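Long-range contacts in putative adenosine kinase (Schistosoma mansoni, PDB 3VAS), which catalyses phosphate transfer from ATP to adenosine, giving AMP, as a member of the pfkB (ribokinase-like) family of kinases: residues Asn235-Glu241 / Arg278-Arg284; Leu22-Val27 / Ile95-Val100; Ser203-Glu207 / Phe270-Arg276; Ala41-Tyr46 / Leu144-Leu149. One frame throughout, in Å; residues are numbered along the deposited sequence.

Contact 1: Asn235-Glu241 / Arg278-Arg284; sequences NIVFGNE and RLVIITR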
# COMPACT_ATOMS: atom_id res chain seq x y z
N ASN A 235 -6.75 -7.95 -10.88
CA ASN A 235 -6.25 -9.28 -11.19
C ASN A 235 -5.59 -9.92 -9.98
O ASN A 235 -5.56 -11.14 -9.85
CB ASN A 235 -5.26 -9.22 -12.35
CG ASN A 235 -5.82 -8.49 -13.54
OD1 ASN A 235 -5.67 -7.27 -13.67
ND2 ASN A 235 -6.48 -9.23 -14.43
N ILE A 236 -5.06 -9.08 -9.09
CA ILE A 236 -4.42 -9.55 -7.87
C ILE A 236 -4.86 -8.69 -6.68
O ILE A 236 -4.85 -7.46 -6.77
CB ILE A 236 -2.87 -9.49 -7.98
CG1 ILE A 236 -2.39 -10.27 -9.20
CG2 ILE A 236 -2.22 -10.03 -6.71
CD1 ILE A 236 -0.87 -10.29 -9.34
N VAL A 237 -5.26 -9.34 -5.59
CA VAL A 237 -5.67 -8.62 -4.39
C VAL A 237 -4.83 -9.04 -3.19
O VAL A 237 -4.70 -10.24 -2.90
CB VAL A 237 -7.17 -8.86 -4.06
CG1 VAL A 237 -7.57 -8.11 -2.79
CG2 VAL A 237 -8.05 -8.44 -5.23
N PHE A 238 -4.25 -8.06 -2.51
CA PHE A 238 -3.46 -8.29 -1.31
C PHE A 238 -4.26 -7.88 -0.08
O PHE A 238 -5.00 -6.89 -0.12
CB PHE A 238 -2.17 -7.46 -1.33
CG PHE A 238 -1.20 -7.84 -2.42
CD1 PHE A 238 -0.21 -8.78 -2.19
CD2 PHE A 238 -1.27 -7.23 -3.66
CE1 PHE A 238 0.69 -9.12 -3.18
CE2 PHE A 238 -0.36 -7.56 -4.67
CZ PHE A 238 0.62 -8.51 -4.42
N GLY A 239 -4.10 -8.61 1.01
CA GLY A 239 -4.74 -8.25 2.26
C GLY A 239 -4.00 -8.85 3.43
O GLY A 239 -3.13 -9.71 3.24
N ASN A 240 -4.31 -8.40 4.64
CA ASN A 240 -3.82 -9.07 5.84
C ASN A 240 -4.99 -9.65 6.65
O ASN A 240 -6.14 -9.50 6.26
CB ASN A 240 -2.92 -8.16 6.69
CG ASN A 240 -3.66 -6.97 7.28
OD1 ASN A 240 -4.88 -6.98 7.43
ND2 ASN A 240 -2.91 -5.93 7.64
N GLU A 241 -4.68 -10.29 7.77
CA GLU A 241 -5.71 -10.97 8.56
C GLU A 241 -6.82 -10.05 9.08
O GLU A 241 -8.00 -10.38 8.97
CB GLU A 241 -5.07 -11.75 9.71
CG GLU A 241 -6.03 -12.69 10.43
CD GLU A 241 -5.33 -13.89 11.03
OE1 GLU A 241 -5.88 -15.01 10.93
OE2 GLU A 241 -4.23 -13.72 11.60
N ARG A 278 -8.41 -14.36 -10.99
CA ARG A 278 -7.96 -13.38 -10.00
C ARG A 278 -7.22 -14.07 -8.87
O ARG A 278 -7.70 -15.07 -8.33
CB ARG A 278 -9.11 -12.55 -9.43
CG ARG A 278 -8.65 -11.62 -8.31
CD ARG A 278 -9.67 -10.53 -8.00
NE ARG A 278 -10.98 -11.09 -7.76
CZ ARG A 278 -12.03 -10.92 -8.55
NH1 ARG A 278 -11.94 -10.17 -9.64
NH2 ARG A 278 -13.17 -11.49 -8.23
N LEU A 279 -6.06 -13.53 -8.51
CA LEU A 279 -5.24 -14.08 -7.44
C LEU A 279 -5.44 -13.30 -6.15
O LEU A 279 -5.41 -12.08 -6.14
CB LEU A 279 -3.77 -14.06 -7.86
CG LEU A 279 -2.76 -14.62 -6.86
CD1 LEU A 279 -3.02 -16.09 -6.62
CD2 LEU A 279 -1.33 -14.39 -7.34
N VAL A 280 -5.64 -14.02 -5.04
CA VAL A 280 -5.82 -13.38 -3.74
C VAL A 280 -4.77 -13.88 -2.76
O VAL A 280 -4.55 -15.09 -2.63
CB VAL A 280 -7.25 -13.63 -3.19
CG1 VAL A 280 -7.44 -12.90 -1.86
CG2 VAL A 280 -8.30 -13.18 -4.20
N ILE A 281 -4.11 -12.96 -2.07
CA ILE A 281 -3.06 -13.30 -1.12
C ILE A 281 -3.32 -12.61 0.20
O ILE A 281 -3.36 -11.38 0.27
CB ILE A 281 -1.67 -12.88 -1.64
CG1 ILE A 281 -1.39 -13.50 -3.01
CG2 ILE A 281 -0.58 -13.23 -0.63
CD1 ILE A 281 -0.08 -13.06 -3.65
N ILE A 282 -3.51 -13.39 1.25
CA ILE A 282 -3.79 -12.84 2.57
C ILE A 282 -2.66 -13.18 3.53
O ILE A 282 -2.46 -14.34 3.88
CB ILE A 282 -5.12 -13.40 3.14
CG1 ILE A 282 -6.27 -13.14 2.17
CG2 ILE A 282 -5.41 -12.81 4.52
CD1 ILE A 282 -6.48 -11.67 1.85
N THR A 283 -1.91 -12.16 3.95
CA THR A 283 -0.83 -12.39 4.90
C THR A 283 -1.37 -12.48 6.33
O THR A 283 -2.44 -11.95 6.63
CB THR A 283 0.26 -11.30 4.79
OG1 THR A 283 -0.32 -10.00 5.00
CG2 THR A 283 0.92 -11.34 3.41
N ARG A 284 -0.64 -13.18 7.20
CA ARG A 284 -1.12 -13.45 8.55
C ARG A 284 -0.00 -13.33 9.60
O ARG A 284 0.11 -14.15 10.52
CB ARG A 284 -1.75 -14.85 8.62
CG ARG A 284 -3.02 -15.02 7.80
CD ARG A 284 -3.61 -16.43 7.90
NE ARG A 284 -3.84 -16.85 9.27
CZ ARG A 284 -3.25 -17.89 9.86
NH1 ARG A 284 -2.38 -18.64 9.19
NH2 ARG A 284 -3.54 -18.20 11.12
O HOH W 1 -1.89 -14.62 12.60

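Contact 2: Leu22-Val27 / Ile95-Val100; sequences LSEGYV and IQKPFV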
# COMPACT_ATOMS: atom_id res chain seq x y z
N LEU A 22 12.34 -5.30 -18.59
CA LEU A 22 11.08 -4.57 -18.63
C LEU A 22 11.21 -3.18 -19.25
O LEU A 22 12.16 -2.44 -18.97
CB LEU A 22 10.48 -4.45 -17.23
CG LEU A 22 10.09 -5.74 -16.50
CD1 LEU A 22 9.71 -5.43 -15.06
CD2 LEU A 22 8.94 -6.44 -17.22
N SER A 23 10.23 -2.83 -20.07
CA SER A 23 10.12 -1.51 -20.67
C SER A 23 10.03 -0.40 -19.62
O SER A 23 9.60 -0.65 -18.49
CB SER A 23 8.87 -1.48 -21.56
OG SER A 23 8.66 -0.20 -22.12
N GLU A 24 10.44 0.81 -19.97
CA GLU A 24 10.30 1.94 -19.05
C GLU A 24 8.83 2.26 -18.80
O GLU A 24 8.00 2.14 -19.70
CB GLU A 24 11.03 3.18 -19.59
CG GLU A 24 12.55 3.06 -19.59
CD GLU A 24 13.24 4.37 -19.93
OE1 GLU A 24 12.54 5.38 -20.15
OE2 GLU A 24 14.49 4.39 -19.97
N GLY A 25 8.52 2.66 -17.57
CA GLY A 25 7.14 2.93 -17.20
C GLY A 25 6.24 1.71 -17.31
O GLY A 25 5.04 1.84 -17.52
N TYR A 26 6.83 0.53 -17.16
CA TYR A 26 6.08 -0.72 -17.20
C TYR A 26 5.09 -0.80 -16.03
O TYR A 26 4.00 -1.36 -16.17
CB TYR A 26 7.05 -1.90 -17.13
CG TYR A 26 6.46 -3.22 -17.53
CD1 TYR A 26 6.40 -3.61 -18.86
CD2 TYR A 26 5.97 -4.10 -16.56
CE1 TYR A 26 5.86 -4.83 -19.22
CE2 TYR A 26 5.43 -5.32 -16.92
CZ TYR A 26 5.38 -5.68 -18.25
OH TYR A 26 4.84 -6.90 -18.61
N VAL A 27 5.48 -0.24 -14.89
CA VAL A 27 4.69 -0.26 -13.67
C VAL A 27 4.26 1.15 -13.28
O VAL A 27 5.08 2.06 -13.19
CB VAL A 27 5.50 -0.85 -12.49
CG1 VAL A 27 4.70 -0.77 -11.20
CG2 VAL A 27 5.91 -2.29 -12.78
N ILE A 95 14.02 -4.05 -8.93
CA ILE A 95 14.28 -4.32 -10.34
C ILE A 95 15.54 -3.61 -10.83
O ILE A 95 16.23 -4.11 -11.73
CB ILE A 95 13.04 -4.00 -11.20
CG1 ILE A 95 11.87 -4.89 -10.76
CG2 ILE A 95 13.34 -4.19 -12.68
CD1 ILE A 95 10.61 -4.72 -11.56
N GLN A 96 15.84 -2.46 -10.24
CA GLN A 96 17.15 -1.82 -10.39
C GLN A 96 17.43 -1.32 -11.81
O GLN A 96 18.57 -1.01 -12.15
CB GLN A 96 18.25 -2.77 -9.93
CG GLN A 96 19.45 -2.12 -9.28
CD GLN A 96 20.54 -3.13 -8.95
OE1 GLN A 96 20.31 -4.35 -9.04
NE2 GLN A 96 21.72 -2.64 -8.57
N LYS A 97 16.40 -1.25 -12.64
CA LYS A 97 16.52 -0.62 -13.94
C LYS A 97 15.82 0.73 -13.88
O LYS A 97 14.64 0.81 -13.52
CB LYS A 97 15.89 -1.47 -15.04
CG LYS A 97 15.95 -0.79 -16.40
CD LYS A 97 15.14 -1.51 -17.46
CE LYS A 97 15.28 -0.81 -18.80
NZ LYS A 97 14.50 -1.50 -19.87
N PRO A 98 16.54 1.80 -14.24
CA PRO A 98 16.02 3.17 -14.10
C PRO A 98 14.72 3.39 -14.88
O PRO A 98 14.62 3.00 -16.04
CB PRO A 98 17.13 4.04 -14.69
CG PRO A 98 18.38 3.19 -14.64
CD PRO A 98 17.91 1.78 -14.81
N PHE A 99 13.73 3.98 -14.21
CA PHE A 99 12.50 4.48 -14.84
C PHE A 99 11.48 3.41 -15.22
O PHE A 99 10.52 3.68 -15.94
CB PHE A 99 12.82 5.36 -16.05
CG PHE A 99 13.97 6.30 -15.83
CD1 PHE A 99 15.02 6.35 -16.74
CD2 PHE A 99 14.02 7.11 -14.71
CE1 PHE A 99 16.09 7.21 -16.54
CE2 PHE A 99 15.09 7.97 -14.50
CZ PHE A 99 16.13 8.02 -15.42
N VAL A 100 11.67 2.19 -14.73
CA VAL A 100 10.68 1.14 -14.99
C VAL A 100 9.35 1.46 -14.29
O VAL A 100 8.28 1.07 -14.77
CB VAL A 100 11.21 -0.27 -14.59
CG1 VAL A 100 11.55 -0.33 -13.12
CG2 VAL A 100 10.20 -1.35 -14.95
O HOH W 2 16.31 2.52 -17.77

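Contact 3: Ser203-Glu207 / Phe270-Arg276; sequences SLENE and FADGKKR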
# COMPACT_ATOMS: atom_id res chain seq x y z
N SER A 203 -7.22 -0.63 -17.40
CA SER A 203 -6.49 -1.89 -17.26
C SER A 203 -7.29 -3.08 -17.76
O SER A 203 -6.81 -3.85 -18.59
CB SER A 203 -6.07 -2.11 -15.80
OG SER A 203 -5.42 -3.36 -15.63
N LEU A 204 -8.52 -3.23 -17.27
CA LEU A 204 -9.36 -4.37 -17.64
C LEU A 204 -9.67 -4.40 -19.14
O LEU A 204 -9.61 -5.46 -19.77
CB LEU A 204 -10.66 -4.38 -16.84
CG LEU A 204 -11.37 -5.73 -16.85
CD1 LEU A 204 -10.54 -6.76 -16.10
CD2 LEU A 204 -12.77 -5.63 -16.26
N GLU A 205 -9.99 -3.25 -19.71
CA GLU A 205 -10.33 -3.18 -21.13
C GLU A 205 -9.12 -3.50 -22.00
O GLU A 205 -9.27 -3.97 -23.13
CB GLU A 205 -10.94 -1.82 -21.50
CG GLU A 205 -9.95 -0.67 -21.59
CD GLU A 205 -10.62 0.65 -21.95
OE1 GLU A 205 -9.97 1.49 -22.62
OE2 GLU A 205 -11.79 0.86 -21.57
N ASN A 206 -7.92 -3.26 -21.48
CA ASN A 206 -6.69 -3.54 -22.23
C ASN A 206 -5.97 -4.81 -21.78
O ASN A 206 -4.85 -5.08 -22.22
CB ASN A 206 -5.74 -2.35 -22.19
CG ASN A 206 -6.26 -1.17 -22.98
OD1 ASN A 206 -6.50 -0.09 -22.44
ND2 ASN A 206 -6.45 -1.37 -24.28
N GLU A 207 -6.62 -5.59 -20.91
CA GLU A 207 -6.08 -6.85 -20.41
C GLU A 207 -4.71 -6.69 -19.75
O GLU A 207 -3.80 -7.49 -19.98
CB GLU A 207 -6.03 -7.91 -21.51
CG GLU A 207 -7.37 -8.61 -21.75
CD GLU A 207 -7.88 -9.33 -20.51
OE1 GLU A 207 -7.20 -10.28 -20.05
OE2 GLU A 207 -8.95 -8.95 -19.99
N PHE A 270 -15.68 -10.35 -12.48
CA PHE A 270 -15.03 -9.16 -13.01
C PHE A 270 -16.10 -8.25 -13.61
O PHE A 270 -17.19 -8.72 -13.97
CB PHE A 270 -13.98 -9.53 -14.05
CG PHE A 270 -12.70 -10.05 -13.46
CD1 PHE A 270 -11.65 -9.20 -13.19
CD2 PHE A 270 -12.57 -11.40 -13.15
CE1 PHE A 270 -10.48 -9.67 -12.64
CE2 PHE A 270 -11.39 -11.88 -12.60
CZ PHE A 270 -10.35 -11.02 -12.34
N ALA A 271 -15.80 -6.96 -13.71
CA ALA A 271 -16.78 -5.96 -14.12
C ALA A 271 -17.40 -6.21 -15.49
O ALA A 271 -18.57 -5.88 -15.71
CB ALA A 271 -16.17 -4.58 -14.05
N ASP A 272 -16.64 -6.77 -16.42
CA ASP A 272 -17.17 -7.07 -17.75
C ASP A 272 -17.83 -8.45 -17.81
O ASP A 272 -18.35 -8.85 -18.85
CB ASP A 272 -16.10 -6.92 -18.84
CG ASP A 272 -14.88 -7.78 -18.59
OD1 ASP A 272 -13.91 -7.67 -19.37
OD2 ASP A 272 -14.87 -8.57 -17.61
N GLY A 273 -17.80 -9.16 -16.69
CA GLY A 273 -18.41 -10.48 -16.61
C GLY A 273 -17.62 -11.54 -17.33
O GLY A 273 -18.05 -12.69 -17.44
N LYS A 274 -16.45 -11.17 -17.84
CA LYS A 274 -15.58 -12.10 -18.55
C LYS A 274 -14.94 -13.08 -17.58
O LYS A 274 -14.52 -12.70 -16.48
CB LYS A 274 -14.49 -11.33 -19.29
CG LYS A 274 -14.00 -12.01 -20.56
CD LYS A 274 -14.95 -11.76 -21.71
CE LYS A 274 -14.86 -10.32 -22.20
NZ LYS A 274 -13.53 -10.04 -22.82
N LYS A 275 -14.88 -14.35 -17.98
CA LYS A 275 -14.21 -15.37 -17.18
C LYS A 275 -12.71 -15.10 -17.17
O LYS A 275 -12.08 -15.05 -18.22
CB LYS A 275 -14.51 -16.77 -17.72
N ARG A 276 -12.16 -14.94 -15.98
CA ARG A 276 -10.79 -14.48 -15.83
C ARG A 276 -10.26 -14.92 -14.47
O ARG A 276 -11.03 -15.07 -13.52
CB ARG A 276 -10.74 -12.96 -15.96
CG ARG A 276 -9.36 -12.37 -16.20
CD ARG A 276 -9.42 -10.84 -16.28
NE ARG A 276 -9.96 -10.33 -17.54
CZ ARG A 276 -11.21 -9.89 -17.71
NH1 ARG A 276 -12.06 -9.91 -16.70
NH2 ARG A 276 -11.60 -9.44 -18.89

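Contact 4: Ala41-Tyr46 / Leu144-Leu149; sequences ADDFMY and LVSEKL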
# COMPACT_ATOMS: atom_id res chain seq x y z
N ALA A 41 6.18 6.57 21.51
CA ALA A 41 5.02 7.13 22.19
C ALA A 41 4.87 6.63 23.62
O ALA A 41 5.18 5.47 23.93
CB ALA A 41 3.76 6.84 21.40
N ASP A 42 4.39 7.51 24.50
CA ASP A 42 4.07 7.13 25.87
C ASP A 42 2.75 6.37 25.87
O ASP A 42 1.94 6.51 24.95
CB ASP A 42 3.95 8.37 26.75
CG ASP A 42 5.13 9.33 26.58
OD1 ASP A 42 6.16 9.15 27.27
OD2 ASP A 42 5.02 10.26 25.75
N ASP A 43 2.53 5.57 26.91
CA ASP A 43 1.36 4.70 26.97
C ASP A 43 0.04 5.46 27.03
O ASP A 43 -0.99 4.96 26.57
CB ASP A 43 1.48 3.74 28.15
CG ASP A 43 2.79 2.97 28.14
OD1 ASP A 43 2.92 2.03 27.33
OD2 ASP A 43 3.68 3.30 28.95
N PHE A 44 0.05 6.67 27.60
CA PHE A 44 -1.18 7.44 27.72
C PHE A 44 -1.75 7.84 26.36
O PHE A 44 -2.96 7.98 26.21
CB PHE A 44 -1.01 8.67 28.63
CG PHE A 44 -0.20 9.80 28.03
CD1 PHE A 44 -0.77 10.69 27.13
CD2 PHE A 44 1.13 9.99 28.39
CE1 PHE A 44 -0.02 11.73 26.58
CE2 PHE A 44 1.88 11.03 27.86
CZ PHE A 44 1.30 11.90 26.95
N MET A 45 -0.86 8.00 25.38
CA MET A 45 -1.23 8.46 24.05
C MET A 45 -2.28 7.58 23.39
O MET A 45 -3.18 8.08 22.71
CB MET A 45 0.01 8.54 23.14
CG MET A 45 1.03 9.57 23.57
SD MET A 45 0.54 11.25 23.15
CE MET A 45 0.47 11.13 21.37
N TYR A 46 -2.18 6.27 23.61
CA TYR A 46 -3.10 5.32 22.98
C TYR A 46 -4.49 5.40 23.60
O TYR A 46 -5.49 5.24 22.91
CB TYR A 46 -2.53 3.90 23.04
CG TYR A 46 -1.17 3.81 22.39
CD1 TYR A 46 -1.05 3.54 21.03
CD2 TYR A 46 -0.01 4.03 23.12
CE1 TYR A 46 0.19 3.48 20.42
CE2 TYR A 46 1.24 3.97 22.51
CZ TYR A 46 1.33 3.69 21.17
OH TYR A 46 2.56 3.64 20.57
N LEU A 144 3.01 6.04 15.92
CA LEU A 144 3.28 5.94 17.35
C LEU A 144 3.84 4.57 17.71
O LEU A 144 3.14 3.56 17.64
CB LEU A 144 2.01 6.23 18.15
CG LEU A 144 1.75 7.69 18.53
CD1 LEU A 144 1.76 8.61 17.31
CD2 LEU A 144 0.44 7.81 19.28
N VAL A 145 5.11 4.53 18.10
CA VAL A 145 5.76 3.27 18.40
C VAL A 145 5.97 3.05 19.90
O VAL A 145 6.44 3.95 20.60
CB VAL A 145 7.11 3.14 17.65
CG1 VAL A 145 7.83 1.86 18.06
CG2 VAL A 145 6.89 3.18 16.14
N SER A 146 5.61 1.87 20.38
CA SER A 146 5.94 1.47 21.73
C SER A 146 6.09 -0.04 21.80
O SER A 146 5.76 -0.75 20.85
CB SER A 146 4.88 1.95 22.73
OG SER A 146 3.62 1.38 22.45
N GLU A 147 6.61 -0.54 22.92
CA GLU A 147 6.77 -1.97 23.11
C GLU A 147 5.41 -2.65 23.16
O GLU A 147 5.26 -3.80 22.74
CB GLU A 147 7.57 -2.25 24.38
CG GLU A 147 7.91 -3.72 24.59
CD GLU A 147 8.78 -3.93 25.80
OE1 GLU A 147 9.90 -3.38 25.83
OE2 GLU A 147 8.35 -4.65 26.73
N LYS A 148 4.41 -1.93 23.66
CA LYS A 148 3.06 -2.46 23.79
C LYS A 148 2.29 -2.41 22.46
O LYS A 148 1.67 -3.40 22.06
CB LYS A 148 2.28 -1.66 24.85
CG LYS A 148 1.40 -2.50 25.76
CD LYS A 148 2.05 -2.70 27.12
CE LYS A 148 2.37 -1.36 27.77
NZ LYS A 148 3.19 -1.50 29.00
N LEU A 149 2.33 -1.26 21.80
CA LEU A 149 1.51 -1.02 20.61
C LEU A 149 2.23 -0.24 19.52
O LEU A 149 3.18 0.50 19.79
CB LEU A 149 0.24 -0.24 20.99
CG LEU A 149 -0.72 -0.80 22.04
CD1 LEU A 149 -1.09 0.29 23.03
CD2 LEU A 149 -1.97 -1.33 21.37
O HOH W 3 7.81 4.49 23.39
O HOH W 4 2.01 1.64 24.92

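Contact 1: Asn235-Glu241 / Arg278-Arg284
Strands 236-240 and 279-284 run side by side in the same direction, and their backbones take up each other's donors and acceptors. The carbonyl of N235 accepts L279 N at 2.8 Å. L279 O then takes V237 N, V237 O takes I281 N at 2.9 Å, I281 O takes G239 N, and G239 O closes the ladder on T283 N. On their other side I236 and F238 are backbone-bonded to F212, and F238 also to L214, at strand 209-213 and just past it. Beside this ladder, F238 CE1 meets I281 CD1 at 4.0 Å, and on the other face V237 CG2 lies along R278 CD. The guanidinium of R278 is engaged elsewhere, its NE on I265 O. Beyond the strands, R284 NE reaches E241 OE1 at 3.2 Å in a salt bridge that is straight at the hydrogen (176°). The oxygen lies in the guanidinium plane, yet the donor stands above the carboxylate plane. A water donates to both E241 OE2 and R284 O, and R284 NH1 turns to P288 O. N240 is the N-cap of helix 241-250, and its OD1 also bonds S242 OG. The chemistry thus divides into a buried, backbone-satisfied parallel pair and a charged, hydrated end.

Contact 2: Leu22-Val27 / Ile95-Val100
The ring of F99 has the carboxylate of E24 at its edge, with E24 OE2 in the ring plane 3.8 Å from F99 CD1; the carboxylate itself is turned 70° from the ring. One face of the phenyl carries P98 CB, offset toward the rim. The Y26 ring has L22 CD2 over the centre of one face, 3.6 Å above its plane, while Y26 CB rests against V100 CG2. That methyl is placed by its torsion: CG2 of V100 lies opposite the backbone N, with CG1 wedged between N and the carbonyl carbon (chi1 60°), and it also meets L22 CB at 3.9 Å. L22 CD1 touches I95 CD1, the two side chains meeting at about a right angle. The fully extended K97 stretches across to L22 O, its NZ 2.7 Å away and above the carbonyl plane. Backbone bonds complete the join: G25 N gives to F99 O at 2.8 Å, and V27 N gives to V100 O at 3.1 Å. Two type II turns, S23-Y26 and K97-V100, meet where the parallel strands 27-40 and 101-107 begin, an entry to the central sheet of the ribokinase-like fold.

Contact 3: Ser203-Glu207 / Phe270-Arg276
L204 and E207, at the end of helix 189-205, meet R276 where a Schellman motif closes the helix, with E207 as its C-prime residue. R276 can be followed outward. Its CB and CG extend from the backbone, CG anti to N (chi1 -164°), and CD comes to lie over the centre of the F270 ring, 3.9 Å above its plane. A bend at chi3 (-76°) then turns the guanidinium toward the helix end. NE gives a hydrogen bond to E207 OE2 at 3.0 Å on the syn lone pair, and NH2 reaches the same oxygen at 2.9 Å, nearly along its C-O axis; both bonds are rather bent. CZ has L204 CD1 over one face of the group. D272 takes the group end-on: NH2 to OD1, and NH1 to OD2 at 3.2 Å, each on a syn lone pair. D272 OD2 also accepts K274 N, making an Asx turn that steadies the carboxylate. Three charged residues thus form one network, in which the arginine is held flat between two carboxylates and would probably favour their charged forms. L204 spreads its other methyl, CD2, to 3.8 Å from D272 CG and 4.2 Å from A271 CB.

Contact 4: Ala41-Tyr46 / Leu144-Leu149
L149 CD1 lies over a face of the Y46 ring in a CH-pi contact, 3.9 Å from the centroid and 22° off its normal, the two side chains running antiparallel past one another. Y46 also passes L144, with CZ 4.0 Å from L144 CB. A41 CB sits 3.6 Å from L144 CG, and M45 folds back on itself (chi2 -77°) and brings CE to L144 CD2. Among the hydrogen bonds, A41 N gives to V145 O at 2.8 Å, while the hydroxyl of Y46 reaches L144 O, which lies at the ring edge and in its plane, in a weak bond of 3.0 Å. S146 OG, set between backbone N and carbonyl carbon (chi1 62°), turns back to L149 O, which also accepts S146 N; these two bonds close the loop on itself. Water serves both segments, one molecule donating to A41 O and V145 O, another to D43 OD1 and S146 OG. The one charged pair is long, D43 OD1 standing 3.9 Å from K148 NZ. The contact joins the turn between strand 27-40 and helix 44-48 to the end of strand 138-145 as it heads for strand 150-157, with I66 of helix 65-70 packing on both M45 and L144.

Contacts 1 and 3 are directly joined: R278 NH1 lies 3.2 Å from F270 CZ, N235 ND2 is 3.8 Å from R276 CD, and their segments alternate along the chain. Contact 2 stands apart from both, its nearest atoms about 11 Å from contact 1 and about 9 Å from contact 3. Contact 4 is at the far end of the molecule, its centre about 39 Å from that of contact 2 and about 45 Å from that of contact 3, on the opposite side of the chain's centre from both. Bound adenosine is near contacts 1 and 4: the side chain of N240 is about 8 Å from it and that of V145 about 11 Å.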